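Local coordinates for protein myosin IE heavy chain (Dictyostelium discoideum, PDB 1LKX) that works as an actin-activated ATPase motor, a single-headed myosin of class one that may move membranes relative to actin, represented here by its motor domain, at residues 9-17 / 31-42; 309-320 / 530-540. All coordinates share one frame; numbering follows the deposited sequence.

Two contacts in one motor domain illustrate how a large P-loop fold is tied together locally at points far from each other. Interaction 1 folds the N-terminal loop back on the edge of the central sheet, whereas interaction 2 pairs two helices that are distant in sequence. Their centres lie 59 Å apart on opposite sides of the chain's centre, and their nearest atoms are about 40 Å apart. Both lie away from the nucleotide and metal sites, interaction 1 being the nearer to the nucleotide: the side chain of Thr-39 is about 13 Å from the bound ADP, and neighbouring Tyr-38 is hydrogen-bonded to Tyr-57, which lines the ADP pocket.

Interaction 1. Residues 9-17 / 31-42; sequences GVPDFVLLN and RHKSDNIYTYIG
Asp-12, at positive phi in a loop, spends its carboxylate on two backbone amides at once: OD2 accepts from N of Gly-42 across the contact (2.9 Å), while OD1 accepts from N of Val-14 and so closes an Asx turn, although the position of OD1 is less certain. The turn fastens the N-terminal loop of the myosin motor beside strand 38-40, an outermost strand of the seven-stranded central sheet, and the residues that follow it. With CG opposite the backbone N and beside the carbonyl carbon (chi1 -174°), the carboxylate reaches Gly-42, whose amide meets OD2 from above the carboxylate plane. A second backbone link, Phe-13 N to Tyr-40 O, is less surely placed.

Within the turn, the side chain of Phe-13 reaches the second segment. Its CE1 meets the methyl CG2 of Thr-39 at 3.4 Å, the two side chains crossing at about a right angle, and CD1 packs on CG1 of Ile-41 at 3.6 Å. Phe-24 stacks on this ring, and Val-617 of helix 614-622 also touches Phe-13.

At the other end of the contact Arg-31, in the last turn of helix 21-33, has its chain bent at chi2 and chi3, which brings the guanidinium edge to the loop backbone. NE gives a weak bond to O of Val-10 (3.3 Å, 162° at the hydrogen), NH2 lies 3.4 Å from CB of Pro-11, and NH1 reaches O of Tyr-38 weakly. Thr-39 thus serves two groups: CG2 faces the loop, and OG1 rests over the centre of the Arg-31 guanidinium, 3.3 Å above its plane.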
loop_
_atom_site.group_PDB
_atom_site.type_symbol
_atom_site.label_atom_id
_atom_site.label_comp_id
_atom_site.label_asym_id
_atom_site.label_seq_id
_atom_site.Cartn_x
_atom_site.Cartn_y
_atom_site.Cartn_z
ATOM N N GLY A 9 28.949 -6.169 -9.752
ATOM C CA GLY A 9 28.805 -7.331 -8.813
ATOM C C GLY A 9 28.346 -8.610 -9.493
ATOM O O GLY A 9 28.999 -9.107 -10.397
ATOM N N VAL A 10 27.226 -9.158 -9.044
ATOM C CA VAL A 10 26.666 -10.373 -9.632
ATOM C C VAL A 10 25.135 -10.269 -9.694
ATOM O O VAL A 10 24.471 -10.265 -8.655
ATOM C CB VAL A 10 27.073 -11.618 -8.813
ATOM C CG1 VAL A 10 26.028 -12.726 -8.943
ATOM C CG2 VAL A 10 28.396 -12.118 -9.308
ATOM N N PRO A 11 24.562 -10.164 -10.915
ATOM C CA PRO A 11 23.107 -10.059 -11.108
ATOM C C PRO A 11 22.486 -11.403 -10.747
ATOM O O PRO A 11 23.075 -12.453 -11.018
ATOM C CB PRO A 11 22.985 -9.745 -12.588
ATOM C CG PRO A 11 24.092 -10.564 -13.167
ATOM C CD PRO A 11 25.247 -10.302 -12.211
ATOM N N ASP A 12 21.311 -11.385 -10.138
ATOM C CA ASP A 12 20.685 -12.638 -9.720
ATOM C C ASP A 12 21.590 -13.386 -8.712
ATOM O O ASP A 12 22.664 -13.879 -9.046
ATOM C CB ASP A 12 20.387 -13.543 -10.922
ATOM C CG ASP A 12 19.613 -14.793 -10.529
ATOM O OD1 ASP A 12 20.068 -15.511 -9.613
ATOM O OD2 ASP A 12 18.554 -15.059 -11.128
ATOM N N PHE A 13 21.115 -13.474 -7.474
ATOM C CA PHE A 13 21.845 -14.107 -6.393
ATOM C C PHE A 13 22.024 -15.606 -6.522
ATOM O O PHE A 13 22.891 -16.179 -5.870
ATOM C CB PHE A 13 21.171 -13.792 -5.046
ATOM C CG PHE A 13 21.162 -12.325 -4.692
ATOM C CD1 PHE A 13 20.115 -11.502 -5.087
ATOM C CD2 PHE A 13 22.220 -11.761 -3.986
ATOM C CE1 PHE A 13 20.121 -10.142 -4.786
ATOM C CE2 PHE A 13 22.233 -10.403 -3.681
ATOM C CZ PHE A 13 21.179 -9.592 -4.084
ATOM N N VAL A 14 21.223 -16.262 -7.346
ATOM C CA VAL A 14 21.377 -17.707 -7.467
ATOM C C VAL A 14 22.796 -18.020 -7.929
ATOM O O VAL A 14 23.290 -19.125 -7.731
ATOM C CB VAL A 14 20.384 -18.308 -8.475
ATOM C CG1 VAL A 14 20.407 -19.811 -8.378
ATOM C CG2 VAL A 14 18.980 -17.784 -8.210
ATOM N N LEU A 15 23.447 -17.026 -8.533
ATOM C CA LEU A 15 24.810 -17.181 -9.026
ATOM C C LEU A 15 25.855 -16.841 -7.987
ATOM O O LEU A 15 27.028 -16.699 -8.324
ATOM C CB LEU A 15 25.059 -16.297 -10.242
ATOM C CG LEU A 15 24.162 -16.547 -11.438
ATOM C CD1 LEU A 15 24.556 -15.603 -12.554
ATOM C CD2 LEU A 15 24.279 -17.990 -11.861
ATOM N N LEU A 16 25.448 -16.687 -6.733
ATOM C CA LEU A 16 26.421 -16.384 -5.690
ATOM C C LEU A 16 27.355 -17.569 -5.536
ATOM O O LEU A 16 26.914 -18.721 -5.505
ATOM C CB LEU A 16 25.731 -16.121 -4.352
ATOM C CG LEU A 16 25.039 -14.779 -4.114
ATOM C CD1 LEU A 16 24.270 -14.832 -2.809
ATOM C CD2 LEU A 16 26.070 -13.667 -4.084
ATOM N N ASN A 17 28.647 -17.277 -5.450
ATOM C CA ASN A 17 29.688 -18.299 -5.289
ATOM C C ASN A 17 29.331 -19.201 -4.102
ATOM O O ASN A 17 29.114 -20.413 -4.239
ATOM C CB ASN A 17 31.025 -17.613 -5.001
ATOM C CG ASN A 17 30.924 -16.638 -3.832
ATOM O OD1 ASN A 17 30.147 -15.675 -3.882
ATOM N ND2 ASN A 17 31.688 -16.892 -2.767
ATOM N N ARG A 31 26.694 -3.861 -5.390
ATOM C CA ARG A 31 25.860 -3.372 -6.477
ATOM C C ARG A 31 25.350 -1.974 -6.140
ATOM O O ARG A 31 25.597 -1.015 -6.860
ATOM C CB ARG A 31 24.646 -4.287 -6.675
ATOM C CG ARG A 31 24.924 -5.777 -6.636
ATOM C CD ARG A 31 25.585 -6.280 -7.909
ATOM N NE ARG A 31 24.671 -7.019 -8.783
ATOM C CZ ARG A 31 23.688 -6.472 -9.493
ATOM N NH1 ARG A 31 23.466 -5.164 -9.442
ATOM N NH2 ARG A 31 22.937 -7.237 -10.272
ATOM N N HIS A 32 24.637 -1.872 -5.027
ATOM C CA HIS A 32 24.060 -0.603 -4.615
ATOM C C HIS A 32 25.019 0.570 -4.617
ATOM O O HIS A 32 24.690 1.653 -5.091
ATOM C CB HIS A 32 23.440 -0.708 -3.224
ATOM C CG HIS A 32 22.774 0.557 -2.782
ATOM N ND1 HIS A 32 21.568 0.986 -3.296
ATOM C CD2 HIS A 32 23.177 1.520 -1.920
ATOM C CE1 HIS A 32 21.258 2.157 -2.771
ATOM N NE2 HIS A 32 22.218 2.504 -1.933
ATOM N N LYS A 33 26.199 0.356 -4.069
ATOM C CA LYS A 33 27.186 1.416 -3.995
ATOM C C LYS A 33 27.552 1.942 -5.384
ATOM O O LYS A 33 27.971 3.094 -5.527
ATOM C CB LYS A 33 28.438 0.906 -3.279
ATOM C CG LYS A 33 28.900 1.776 -2.114
ATOM C CD LYS A 33 28.130 1.473 -0.834
ATOM C CE LYS A 33 28.719 2.216 0.380
ATOM N NZ LYS A 33 28.165 1.752 1.705
ATOM N N SER A 34 27.394 1.101 -6.404
ATOM C CA SER A 34 27.708 1.502 -7.779
ATOM C C SER A 34 26.460 1.790 -8.633
ATOM O O SER A 34 26.489 1.670 -9.866
ATOM C CB SER A 34 28.571 0.436 -8.461
ATOM O OG SER A 34 27.912 -0.815 -8.525
ATOM N N ASP A 35 25.374 2.167 -7.958
ATOM C CA ASP A 35 24.115 2.499 -8.605
ATOM C C ASP A 35 23.440 1.367 -9.369
ATOM O O ASP A 35 22.822 1.595 -10.405
ATOM C CB ASP A 35 24.315 3.704 -9.525
ATOM C CG ASP A 35 24.578 4.980 -8.751
ATOM O OD1 ASP A 35 24.834 6.030 -9.388
ATOM O OD2 ASP A 35 24.524 4.929 -7.501
ATOM N N ASN A 36 23.554 0.149 -8.861
ATOM C CA ASN A 36 22.907 -0.988 -9.494
ATOM C C ASN A 36 21.797 -1.432 -8.565
ATOM O O ASN A 36 21.884 -2.480 -7.929
ATOM C CB ASN A 36 23.905 -2.119 -9.701
ATOM C CG ASN A 36 24.776 -1.913 -10.930
ATOM O OD1 ASN A 36 24.319 -2.075 -12.066
ATOM N ND2 ASN A 36 26.036 -1.548 -10.708
ATOM N N ILE A 37 20.762 -0.602 -8.485
ATOM C CA ILE A 37 19.610 -0.836 -7.625
ATOM C C ILE A 37 19.003 -2.236 -7.730
ATOM O O ILE A 37 18.713 -2.883 -6.721
ATOM C CB ILE A 37 18.477 0.109 -7.972
ATOM C CG1 ILE A 37 19.008 1.470 -8.381
ATOM C CG2 ILE A 37 17.547 0.238 -6.802
ATOM C CD1 ILE A 37 17.922 2.268 -9.098
ATOM N N TYR A 38 18.804 -2.689 -8.962
ATOM C CA TYR A 38 18.164 -3.967 -9.220
ATOM C C TYR A 38 19.046 -5.196 -9.355
ATOM O O TYR A 38 20.107 -5.156 -9.962
ATOM C CB TYR A 38 17.288 -3.839 -10.473
ATOM C CG TYR A 38 16.297 -2.699 -10.412
ATOM C CD1 TYR A 38 15.138 -2.789 -9.632
ATOM C CD2 TYR A 38 16.539 -1.517 -11.105
ATOM C CE1 TYR A 38 14.253 -1.729 -9.551
ATOM C CE2 TYR A 38 15.668 -0.452 -11.029
ATOM C CZ TYR A 38 14.530 -0.562 -10.256
ATOM O OH TYR A 38 13.667 0.505 -10.216
ATOM N N THR A 39 18.562 -6.296 -8.790
ATOM C CA THR A 39 19.238 -7.585 -8.825
ATOM C C THR A 39 18.141 -8.640 -8.784
ATOM O O THR A 39 17.106 -8.431 -8.158
ATOM C CB THR A 39 20.150 -7.777 -7.604
ATOM O OG1 THR A 39 20.966 -6.619 -7.427
ATOM C CG2 THR A 39 21.054 -8.968 -7.808
ATOM N N TYR A 40 18.366 -9.771 -9.432
ATOM C CA TYR A 40 17.365 -10.826 -9.465
ATOM C C TYR A 40 17.598 -11.975 -8.501
ATOM O O TYR A 40 18.650 -12.092 -7.899
ATOM C CB TYR A 40 17.282 -11.441 -10.862
ATOM C CG TYR A 40 16.923 -10.499 -11.981
ATOM C CD1 TYR A 40 15.783 -9.707 -11.915
ATOM C CD2 TYR A 40 17.702 -10.434 -13.128
ATOM C CE1 TYR A 40 15.429 -8.876 -12.956
ATOM C CE2 TYR A 40 17.361 -9.608 -14.176
ATOM C CZ TYR A 40 16.224 -8.827 -14.085
ATOM O OH TYR A 40 15.908 -7.967 -15.113
ATOM N N ILE A 41 16.574 -12.814 -8.370
ATOM C CA ILE A 41 16.603 -14.043 -7.576
ATOM C C ILE A 41 15.690 -14.904 -8.428
ATOM O O ILE A 41 14.729 -15.492 -7.943
ATOM C CB ILE A 41 15.982 -13.910 -6.159
ATOM C CG1 ILE A 41 16.844 -13.004 -5.284
ATOM C CG2 ILE A 41 15.915 -15.284 -5.488
ATOM C CD1 ILE A 41 16.416 -12.977 -3.828
ATOM N N GLY A 42 15.994 -14.925 -9.724
ATOM C CA GLY A 42 15.210 -15.684 -10.671
ATOM C C GLY A 42 13.795 -15.148 -10.759
ATOM O O GLY A 42 12.917 -15.555 -9.991
#

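Interaction 2. Residues 309-320 / 530-540; sequences LKTDQQSLSIAL and DLISSMQSSSD
Helices 313-320 and 530-536 pack side by side and nearly antiparallel, with short-segment axes 9.1 Å apart at 167°, in what corresponds to the upper 50-kDa region of the myosin motor. Small residues face each other along the seam. Ala-319 turns its CB toward CD2 of Leu-531 (3.7 Å), and the side chains of Leu-320 and Leu-531 cross at about a right angle, CD2 against CD2. Farther along, Ser-534 holds OG opposite its own backbone N (chi1 176°) and sets it against CA of Leu-316 at 3.6 Å. The compact serine and alanine are consistent with the close spacing of the two axes.

Past the C-terminal end of 530-536, beside the start of 313-320, hydrogen bonds join the packing. Helix 299-309 finishes in a Schellman motif with Lys-310 at positive phi, and Asp-312 is the N-cap of the next helix, its OD2 receiving both N and OG of Ser-315. The carbonyls of this connection are read by the other segment: N of Ser-539 bonds to O of Lys-310 in the carbonyl plane (3.1 Å, 155° at the hydrogen), and OG of Ser-538 donates to O of Leu-309, modelled too short for its length to be trusted. That OG also accepts from N of Asp-540 in an ST turn. Thr-311 lays CG2 on CB of Ser-538 (3.4 Å).

The Met-535 chain is bent at chi2 and chi3, which brings SD to CD1 of Leu-309 (3.7 Å). Next to the serines, CD of Lys-310 packs on CB of Asp-540 (3.7 Å), whose carboxylate is salt-bridged to Arg-268 of helix 260-276.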
loop_
_atom_site.group_PDB
_atom_site.type_symbol
_atom_site.label_atom_id
_atom_site.label_comp_id
_atom_site.label_asym_id
_atom_site.label_seq_id
_atom_site.Cartn_x
_atom_site.Cartn_y
_atom_site.Cartn_z
ATOM N N LEU A 309 -19.041 24.835 4.045
ATOM C CA LEU A 309 -19.849 23.629 3.989
ATOM C C LEU A 309 -21.247 23.934 3.496
ATOM O O LEU A 309 -22.011 23.022 3.185
ATOM C CB LEU A 309 -19.919 22.970 5.365
ATOM C CG LEU A 309 -18.610 22.356 5.857
ATOM C CD1 LEU A 309 -18.783 21.814 7.256
ATOM C CD2 LEU A 309 -18.183 21.267 4.911
ATOM N N LYS A 310 -21.575 25.221 3.420
ATOM C CA LYS A 310 -22.890 25.666 2.968
ATOM C C LYS A 310 -24.055 25.080 3.772
ATOM O O LYS A 310 -24.978 24.493 3.205
ATOM C CB LYS A 310 -23.080 25.338 1.485
ATOM C CG LYS A 310 -22.170 26.122 0.554
ATOM C CD LYS A 310 -22.583 25.947 -0.904
ATOM C CE LYS A 310 -21.585 26.577 -1.859
ATOM N NZ LYS A 310 -21.362 28.015 -1.558
ATOM N N THR A 311 -23.998 25.242 5.093
ATOM C CA THR A 311 -25.043 24.757 5.996
ATOM C C THR A 311 -25.370 25.831 7.025
ATOM O O THR A 311 -24.677 26.846 7.129
ATOM C CB THR A 311 -24.612 23.494 6.787
ATOM O OG1 THR A 311 -23.514 23.818 7.645
ATOM C CG2 THR A 311 -24.208 22.378 5.852
ATOM N N ASP A 312 -26.425 25.600 7.795
ATOM C CA ASP A 312 -26.820 26.550 8.817
ATOM C C ASP A 312 -25.793 26.646 9.937
ATOM O O ASP A 312 -25.589 25.708 10.706
ATOM C CB ASP A 312 -28.170 26.172 9.412
ATOM C CG ASP A 312 -28.566 27.083 10.553
ATOM O OD1 ASP A 312 -28.533 28.322 10.362
ATOM O OD2 ASP A 312 -28.906 26.562 11.637
ATOM N N GLN A 313 -25.158 27.804 10.027
ATOM C CA GLN A 313 -24.151 28.049 11.043
ATOM C C GLN A 313 -24.582 27.612 12.437
ATOM O O GLN A 313 -23.783 27.079 13.202
ATOM C CB GLN A 313 -23.802 29.532 11.057
ATOM C CG GLN A 313 -22.935 29.954 12.211
ATOM C CD GLN A 313 -22.432 31.363 12.051
ATOM O OE1 GLN A 313 -21.819 31.915 12.960
ATOM N NE2 GLN A 313 -22.679 31.956 10.886
ATOM N N GLN A 314 -25.844 27.837 12.765
ATOM C CA GLN A 314 -26.356 27.482 14.079
ATOM C C GLN A 314 -26.438 25.977 14.265
ATOM O O GLN A 314 -25.844 25.427 15.189
ATOM C CB GLN A 314 -27.745 28.081 14.280
ATOM C CG GLN A 314 -27.837 29.577 14.042
ATOM C CD GLN A 314 -29.199 29.981 13.499
ATOM O OE1 GLN A 314 -30.236 29.735 14.128
ATOM N NE2 GLN A 314 -29.202 30.597 12.317
ATOM N N SER A 315 -27.192 25.313 13.394
ATOM C CA SER A 315 -27.354 23.865 13.476
ATOM C C SER A 315 -26.004 23.207 13.697
ATOM O O SER A 315 -25.890 22.256 14.468
ATOM C CB SER A 315 -27.988 23.314 12.197
ATOM O OG SER A 315 -29.339 23.715 12.084
ATOM N N LEU A 316 -24.981 23.726 13.022
ATOM C CA LEU A 316 -23.634 23.198 13.155
ATOM C C LEU A 316 -23.183 23.387 14.598
ATOM O O LEU A 316 -22.866 22.427 15.295
ATOM C CB LEU A 316 -22.682 23.939 12.228
ATOM C CG LEU A 316 -21.477 23.154 11.705
ATOM C CD1 LEU A 316 -20.451 24.141 11.175
ATOM C CD2 LEU A 316 -20.867 22.296 12.799
ATOM N N SER A 317 -23.162 24.637 15.044
ATOM C CA SER A 317 -22.756 24.953 16.404
ATOM C C SER A 317 -23.436 24.058 17.428
ATOM O O SER A 317 -22.800 23.578 18.355
ATOM C CB SER A 317 -23.072 26.410 16.720
ATOM O OG SER A 317 -22.780 26.695 18.073
ATOM N N ILE A 318 -24.731 23.834 17.254
ATOM C CA ILE A 318 -25.494 22.993 18.172
ATOM C C ILE A 318 -25.067 21.532 18.101
ATOM O O ILE A 318 -25.144 20.795 19.086
ATOM C CB ILE A 318 -26.991 23.081 17.861
ATOM C CG1 ILE A 318 -27.439 24.540 17.949
ATOM C CG2 ILE A 318 -27.776 22.216 18.826
ATOM C CD1 ILE A 318 -28.821 24.791 17.404
ATOM N N ALA A 319 -24.622 21.111 16.928
ATOM C CA ALA A 319 -24.180 19.738 16.741
ATOM C C ALA A 319 -22.841 19.501 17.436
ATOM O O ALA A 319 -22.497 18.371 17.797
ATOM C CB ALA A 319 -24.058 19.433 15.259
ATOM N N LEU A 320 -22.088 20.576 17.627
ATOM C CA LEU A 320 -20.793 20.487 18.279
ATOM C C LEU A 320 -20.890 20.574 19.800
ATOM O O LEU A 320 -19.978 20.147 20.507
ATOM C CB LEU A 320 -19.880 21.604 17.779
ATOM C CG LEU A 320 -19.474 21.546 16.313
ATOM C CD1 LEU A 320 -18.564 22.717 15.989
ATOM C CD2 LEU A 320 -18.787 20.229 16.043
ATOM N N ASP A 530 -26.573 13.847 14.573
ATOM C CA ASP A 530 -26.696 15.303 14.557
ATOM C C ASP A 530 -25.669 15.912 13.622
ATOM O O ASP A 530 -25.998 16.787 12.821
ATOM C CB ASP A 530 -26.552 15.915 15.964
ATOM C CG ASP A 530 -25.824 15.008 16.947
ATOM O OD1 ASP A 530 -26.311 13.873 17.196
ATOM O OD2 ASP A 530 -24.775 15.442 17.487
ATOM N N LEU A 531 -24.429 15.440 13.711
ATOM C CA LEU A 531 -23.367 15.937 12.841
ATOM C C LEU A 531 -23.663 15.552 11.397
ATOM O O LEU A 531 -23.544 16.379 10.490
ATOM C CB LEU A 531 -22.005 15.381 13.269
ATOM C CG LEU A 531 -21.371 16.040 14.502
ATOM C CD1 LEU A 531 -20.082 15.342 14.858
ATOM C CD2 LEU A 531 -21.107 17.510 14.229
ATOM N N ILE A 532 -24.057 14.299 11.193
ATOM C CA ILE A 532 -24.388 13.816 9.857
ATOM C C ILE A 532 -25.482 14.674 9.240
ATOM O O ILE A 532 -25.300 15.248 8.168
ATOM C CB ILE A 532 -24.877 12.359 9.883
ATOM C CG1 ILE A 532 -23.746 11.447 10.349
ATOM C CG2 ILE A 532 -25.350 11.945 8.499
ATOM C CD1 ILE A 532 -24.139 9.997 10.449
ATOM N N SER A 533 -26.616 14.757 9.925
ATOM C CA SER A 533 -27.749 15.544 9.451
ATOM C C SER A 533 -27.369 17.001 9.180
ATOM O O SER A 533 -27.831 17.599 8.202
ATOM C CB SER A 533 -28.874 15.483 10.469
ATOM O OG SER A 533 -28.420 15.961 11.717
ATOM N N SER A 534 -26.527 17.571 10.038
ATOM C CA SER A 534 -26.077 18.953 9.857
ATOM C C SER A 534 -25.351 19.152 8.518
ATOM O O SER A 534 -25.263 20.270 7.999
ATOM C CB SER A 534 -25.145 19.359 11.001
ATOM O OG SER A 534 -24.638 20.665 10.791
ATOM N N MET A 535 -24.824 18.059 7.976
ATOM C CA MET A 535 -24.116 18.090 6.708
ATOM C C MET A 535 -25.079 17.829 5.562
ATOM O O MET A 535 -25.020 18.497 4.531
ATOM C CB MET A 535 -23.009 17.038 6.691
ATOM C CG MET A 535 -21.889 17.288 7.685
ATOM S SD MET A 535 -20.952 18.806 7.375
ATOM C CE MET A 535 -21.828 19.921 8.404
ATOM N N GLN A 536 -25.966 16.853 5.745
ATOM C CA GLN A 536 -26.939 16.508 4.716
ATOM C C GLN A 536 -27.746 17.752 4.408
ATOM O O GLN A 536 -28.192 17.957 3.279
ATOM C CB GLN A 536 -27.853 15.393 5.205
ATOM C CG GLN A 536 -27.099 14.286 5.901
ATOM C CD GLN A 536 -27.948 13.081 6.195
ATOM O OE1 GLN A 536 -28.138 12.222 5.340
ATOM N NE2 GLN A 536 -28.472 13.010 7.410
ATOM N N SER A 537 -27.915 18.591 5.424
ATOM C CA SER A 537 -28.648 19.837 5.284
ATOM C C SER A 537 -27.895 20.852 4.414
ATOM O O SER A 537 -28.359 21.971 4.207
ATOM C CB SER A 537 -28.891 20.435 6.662
ATOM O OG SER A 537 -27.657 20.724 7.289
ATOM N N SER A 538 -26.731 20.465 3.906
ATOM C CA SER A 538 -25.937 21.358 3.066
ATOM C C SER A 538 -26.583 21.555 1.703
ATOM O O SER A 538 -27.311 20.686 1.223
ATOM C CB SER A 538 -24.514 20.798 2.881
ATOM O OG SER A 538 -23.727 21.647 2.064
ATOM N N SER A 539 -26.314 22.701 1.085
ATOM C CA SER A 539 -26.855 22.988 -0.234
ATOM C C SER A 539 -25.826 22.646 -1.325
ATOM O O SER A 539 -26.180 22.514 -2.502
ATOM C CB SER A 539 -27.253 24.457 -0.332
ATOM O OG SER A 539 -26.126 25.289 -0.147
ATOM N N ASP A 540 -24.558 22.503 -0.935
ATOM C CA ASP A 540 -23.509 22.167 -1.897
ATOM C C ASP A 540 -23.709 20.730 -2.350
ATOM O O ASP A 540 -23.741 19.810 -1.535
ATOM C CB ASP A 540 -22.110 22.309 -1.274
ATOM C CG ASP A 540 -20.986 22.067 -2.286
ATOM O OD1 ASP A 540 -20.041 21.294 -1.981
ATOM O OD2 ASP A 540 -21.049 22.658 -3.387
#